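Local coordinates for mevalonate kinase (Staphylococcus aureus, PDB 2X7I), which probably catalyses the ATP-dependent phosphorylation of mevalonate, an early step of the mevalonate route to isoprenoids, as a member of the GHMP kinase family, at residues F34-I39 / H300-N305. Residues are numbered along the deposited sequence; the frame is centred on the assembly and turned at random.
Sequences FNAGKI and HTWIEN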
ATOM      1  N   PHE A  34       2.700   4.266   2.795  1.00 48.36           N
ATOM      2  CA  PHE A  34       2.798   4.786   1.433  1.00 49.12           C
ATOM      3  C   PHE A  34       2.039   6.113   1.393  1.00 50.09           C
ATOM      4  O   PHE A  34       0.858   6.166   1.066  1.00 49.51           O
ATOM      5  CB  PHE A  34       2.226   3.754   0.454  1.00 48.28           C
ATOM      6  CG  PHE A  34       2.249   4.173  -1.000  1.00 49.05           C
ATOM      7  CD1 PHE A  34       3.330   4.832  -1.544  1.00 50.66           C
ATOM      8  CD2 PHE A  34       1.181   3.854  -1.834  1.00 49.31           C
ATOM      9  CE1 PHE A  34       3.346   5.187  -2.877  1.00 51.89           C
ATOM     10  CE2 PHE A  34       1.194   4.198  -3.169  1.00 50.72           C
ATOM     11  CZ  PHE A  34       2.281   4.870  -3.692  1.00 51.54           C
ATOM     12  N   ASN A  35       2.745   7.180   1.739  1.00 51.85           N
ATOM     13  CA  ASN A  35       2.147   8.510   1.913  1.00 53.71           C
ATOM     14  C   ASN A  35       1.623   9.134   0.625  1.00 54.73           C
ATOM     15  O   ASN A  35       0.812  10.051   0.679  1.00 55.71           O
ATOM     16  CB  ASN A  35       3.151   9.470   2.550  1.00 54.95           C
ATOM     17  CG  ASN A  35       3.609   9.012   3.919  1.00 55.56           C
ATOM     18  OD1 ASN A  35       2.794   8.805   4.821  1.00 56.82           O
ATOM     19  ND2 ASN A  35       4.917   8.862   4.088  1.00 56.19           N
ATOM     20  N   ALA A  36       2.102   8.659  -0.521  1.00 54.93           N
ATOM     21  CA  ALA A  36       1.627   9.149  -1.812  1.00 56.46           C
ATOM     22  C   ALA A  36       0.209   8.640  -2.134  1.00 56.20           C
ATOM     23  O   ALA A  36      -0.525   9.269  -2.898  1.00 56.75           O
ATOM     24  CB  ALA A  36       2.600   8.754  -2.917  1.00 56.63           C
ATOM     25  N   GLY A  37      -0.168   7.510  -1.548  1.00 55.60           N
ATOM     26  CA  GLY A  37      -1.498   6.928  -1.759  1.00 55.74           C
ATOM     27  C   GLY A  37      -2.454   7.430  -0.699  1.00 56.35           C
ATOM     28  O   GLY A  37      -2.139   7.387   0.483  1.00 56.77           O
ATOM     29  N   LYS A  38      -3.610   7.931  -1.123  1.00 57.41           N
ATOM     30  CA  LYS A  38      -4.596   8.505  -0.211  1.00 57.87           C
ATOM     31  C   LYS A  38      -5.997   7.995  -0.528  1.00 56.61           C
ATOM     32  O   LYS A  38      -6.441   8.043  -1.671  1.00 56.58           O
ATOM     33  CB  LYS A  38      -4.583  10.033  -0.282  1.00 59.87           C
ATOM     34  CG  LYS A  38      -3.323  10.685   0.335  1.00 63.81           C
ATOM     35  CD  LYS A  38      -3.303  10.583   1.885  1.00 64.70           C
ATOM     36  CE  LYS A  38      -1.892  10.396   2.438  1.00 64.82           C
ATOM     37  NZ  LYS A  38      -1.023  11.609   2.278  1.00 66.87           N
ATOM     38  N   ILE A  39      -6.676   7.506   0.503  1.00 55.30           N
ATOM     39  CA  ILE A  39      -8.085   7.197   0.431  1.00 54.47           C
ATOM     40  C   ILE A  39      -8.819   8.140   1.379  1.00 55.20           C
ATOM     41  O   ILE A  39      -8.446   8.246   2.548  1.00 55.79           O
ATOM     42  CB  ILE A  39      -8.350   5.735   0.806  1.00 52.91           C
ATOM     43  CG1 ILE A  39      -7.671   4.816  -0.219  1.00 52.35           C
ATOM     44  CG2 ILE A  39      -9.840   5.467   0.901  1.00 52.22           C
ATOM     45  CD1 ILE A  39      -8.439   3.543  -0.545  1.00 52.20           C
ATOM     46  N   HIS A 300       0.812   3.596 -14.281  1.00 60.00           N
ATOM     47  CA  HIS A 300       0.643   4.598 -13.215  1.00 59.18           C
ATOM     48  C   HIS A 300       1.916   4.680 -12.379  1.00 56.79           C
ATOM     49  O   HIS A 300       2.611   3.682 -12.206  1.00 55.22           O
ATOM     50  CB  HIS A 300      -0.543   4.253 -12.299  1.00 58.80           C
ATOM     51  CG  HIS A 300      -1.788   3.844 -13.028  1.00 60.91           C
ATOM     52  ND1 HIS A 300      -2.678   4.753 -13.559  1.00 64.32           N
ATOM     53  CD2 HIS A 300      -2.289   2.618 -13.315  1.00 62.51           C
ATOM     54  CE1 HIS A 300      -3.674   4.105 -14.141  1.00 66.22           C
ATOM     55  NE2 HIS A 300      -3.465   2.808 -14.002  1.00 65.09           N
ATOM     56  N   THR A 301       2.219   5.868 -11.868  1.00 56.62           N
ATOM     57  CA  THR A 301       3.408   6.071 -11.046  1.00 55.29           C
ATOM     58  C   THR A 301       3.158   6.979  -9.846  1.00 54.81           C
ATOM     59  O   THR A 301       2.208   7.744  -9.832  1.00 56.10           O
ATOM     60  CB  THR A 301       4.584   6.647 -11.872  1.00 56.44           C
ATOM     61  OG1 THR A 301       4.189   7.888 -12.470  1.00 58.33           O
ATOM     62  CG2 THR A 301       5.013   5.656 -12.964  1.00 56.17           C
ATOM     63  N   TRP A 302       4.008   6.849  -8.831  1.00 53.75           N
ATOM     64  CA  TRP A 302       4.006   7.740  -7.661  1.00 53.97           C
ATOM     65  C   TRP A 302       5.438   8.023  -7.214  1.00 53.57           C
ATOM     66  O   TRP A 302       6.323   7.178  -7.365  1.00 52.69           O
ATOM     67  CB  TRP A 302       3.273   7.105  -6.473  1.00 53.11           C
ATOM     68  CG  TRP A 302       1.840   6.713  -6.694  1.00 52.80           C
ATOM     69  CD1 TRP A 302       0.739   7.432  -6.364  1.00 54.26           C
ATOM     70  CD2 TRP A 302       1.365   5.483  -7.251  1.00 52.16           C
ATOM     71  NE1 TRP A 302      -0.404   6.733  -6.690  1.00 54.99           N
ATOM     72  CE2 TRP A 302      -0.045   5.534  -7.238  1.00 52.39           C
ATOM     73  CE3 TRP A 302       1.994   4.347  -7.768  1.00 50.13           C
ATOM     74  CZ2 TRP A 302      -0.837   4.494  -7.721  1.00 52.85           C
ATOM     75  CZ3 TRP A 302       1.209   3.313  -8.243  1.00 50.56           C
ATOM     76  CH2 TRP A 302      -0.192   3.388  -8.215  1.00 51.04           C
ATOM     77  N   ILE A 303       5.657   9.198  -6.642  1.00 54.72           N
ATOM     78  CA  ILE A 303       6.933   9.530  -6.046  1.00 54.89           C
ATOM     79  C   ILE A 303       6.758   9.587  -4.537  1.00 54.90           C
ATOM     80  O   ILE A 303       5.946  10.357  -4.027  1.00 56.08           O
ATOM     81  CB  ILE A 303       7.492  10.870  -6.576  1.00 56.95           C
ATOM     82  CG1 ILE A 303       7.842  10.752  -8.063  1.00 57.28           C
ATOM     83  CG2 ILE A 303       8.727  11.275  -5.782  1.00 56.73           C
ATOM     84  CD1 ILE A 303       8.218  12.069  -8.719  1.00 59.19           C
ATOM     85  N   GLU A 304       7.516   8.748  -3.835  1.00 54.31           N
ATOM     86  CA  GLU A 304       7.502   8.699  -2.383  1.00 54.77           C
ATOM     87  C   GLU A 304       8.787   9.320  -1.834  1.00 55.99           C
ATOM     88  O   GLU A 304       9.887   8.834  -2.116  1.00 55.45           O
ATOM     89  CB  GLU A 304       7.389   7.241  -1.928  1.00 53.31           C
ATOM     90  CG  GLU A 304       7.225   7.035  -0.413  1.00 54.01           C
ATOM     91  CD  GLU A 304       5.842   7.401   0.108  1.00 55.52           C
ATOM     92  OE1 GLU A 304       4.901   7.556  -0.705  1.00 56.54           O
ATOM     93  OE2 GLU A 304       5.697   7.521   1.345  1.00 56.63           O
ATOM     94  N   ASN A 305       8.643  10.393  -1.061  1.00 58.07           N
ATOM     95  CA  ASN A 305       9.751  10.928  -0.265  1.00 59.81           C
ATOM     96  C   ASN A 305       9.961  10.000   0.919  1.00 59.38           C
ATOM     97  O   ASN A 305       9.001   9.654   1.603  1.00 59.44           O
ATOM     98  CB  ASN A 305       9.436  12.338   0.231  1.00 62.06           C
ATOM     99  CG  ASN A 305      10.646  13.038   0.858  1.00 64.09           C
ATOM    100  OD1 ASN A 305      11.620  12.402   1.280  1.00 63.60           O
ATOM    101  ND2 ASN A 305      10.576  14.360   0.925  1.00 65.15           N
TER
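Phe-34 meets Trp-302 in a T-shaped stack. The edge of the phenyl ring points at one face of the indole, with the planes at 81°. CZ of Phe-34 stands over that face, offset toward the rim, 3.6 Å from CG of Trp-302. One face of the phenyl ring carries Gly-37 N, above its centre.

The polar half of the contact belongs to Glu-304. Its chain bends at chi2 (74°), and the carboxylate faces the type I beta turn from Phe-34 to Gly-37. Glu-304 OE2 accepts from Asn-35 N at 3.0 Å, on the syn side and 20° out of the carboxylate plane. Glu-304 OE1 accepts from Ala-36 N, also at 3.0 Å, through its syn lone pair. The two oxygens thus grip consecutive amides of the turn, which fixes the rotation of the carboxylate. Asn-35 ND2 adds a weak bond to Glu-304 OE2 at 3.2 Å. The negative charge of this buried group is probably eased by these donors. Ala-36 CB touches both Glu-304 and Trp-302, 3.4 Å from Glu-304 OE1 and 4.0 Å from Trp-302 CB. Within the same segment, Lys-38 NZ donates to Asn-35 O, a carbonyl of the turn.

The turn is a corner in strand 29-45 of the mixed sheet. Strand 300-305 is an outermost strand of the four-stranded antiparallel sheet, paired with strand 175-180. The contact therefore joins the two sheets of this GHMP kinase fold. Val-178 of strand 175-180 touches the side chains of Phe-34 and Trp-302. Leu-95 touches Phe-34, Pro-96 touches Trp-302, and helix 283-295 packs against Ile-303.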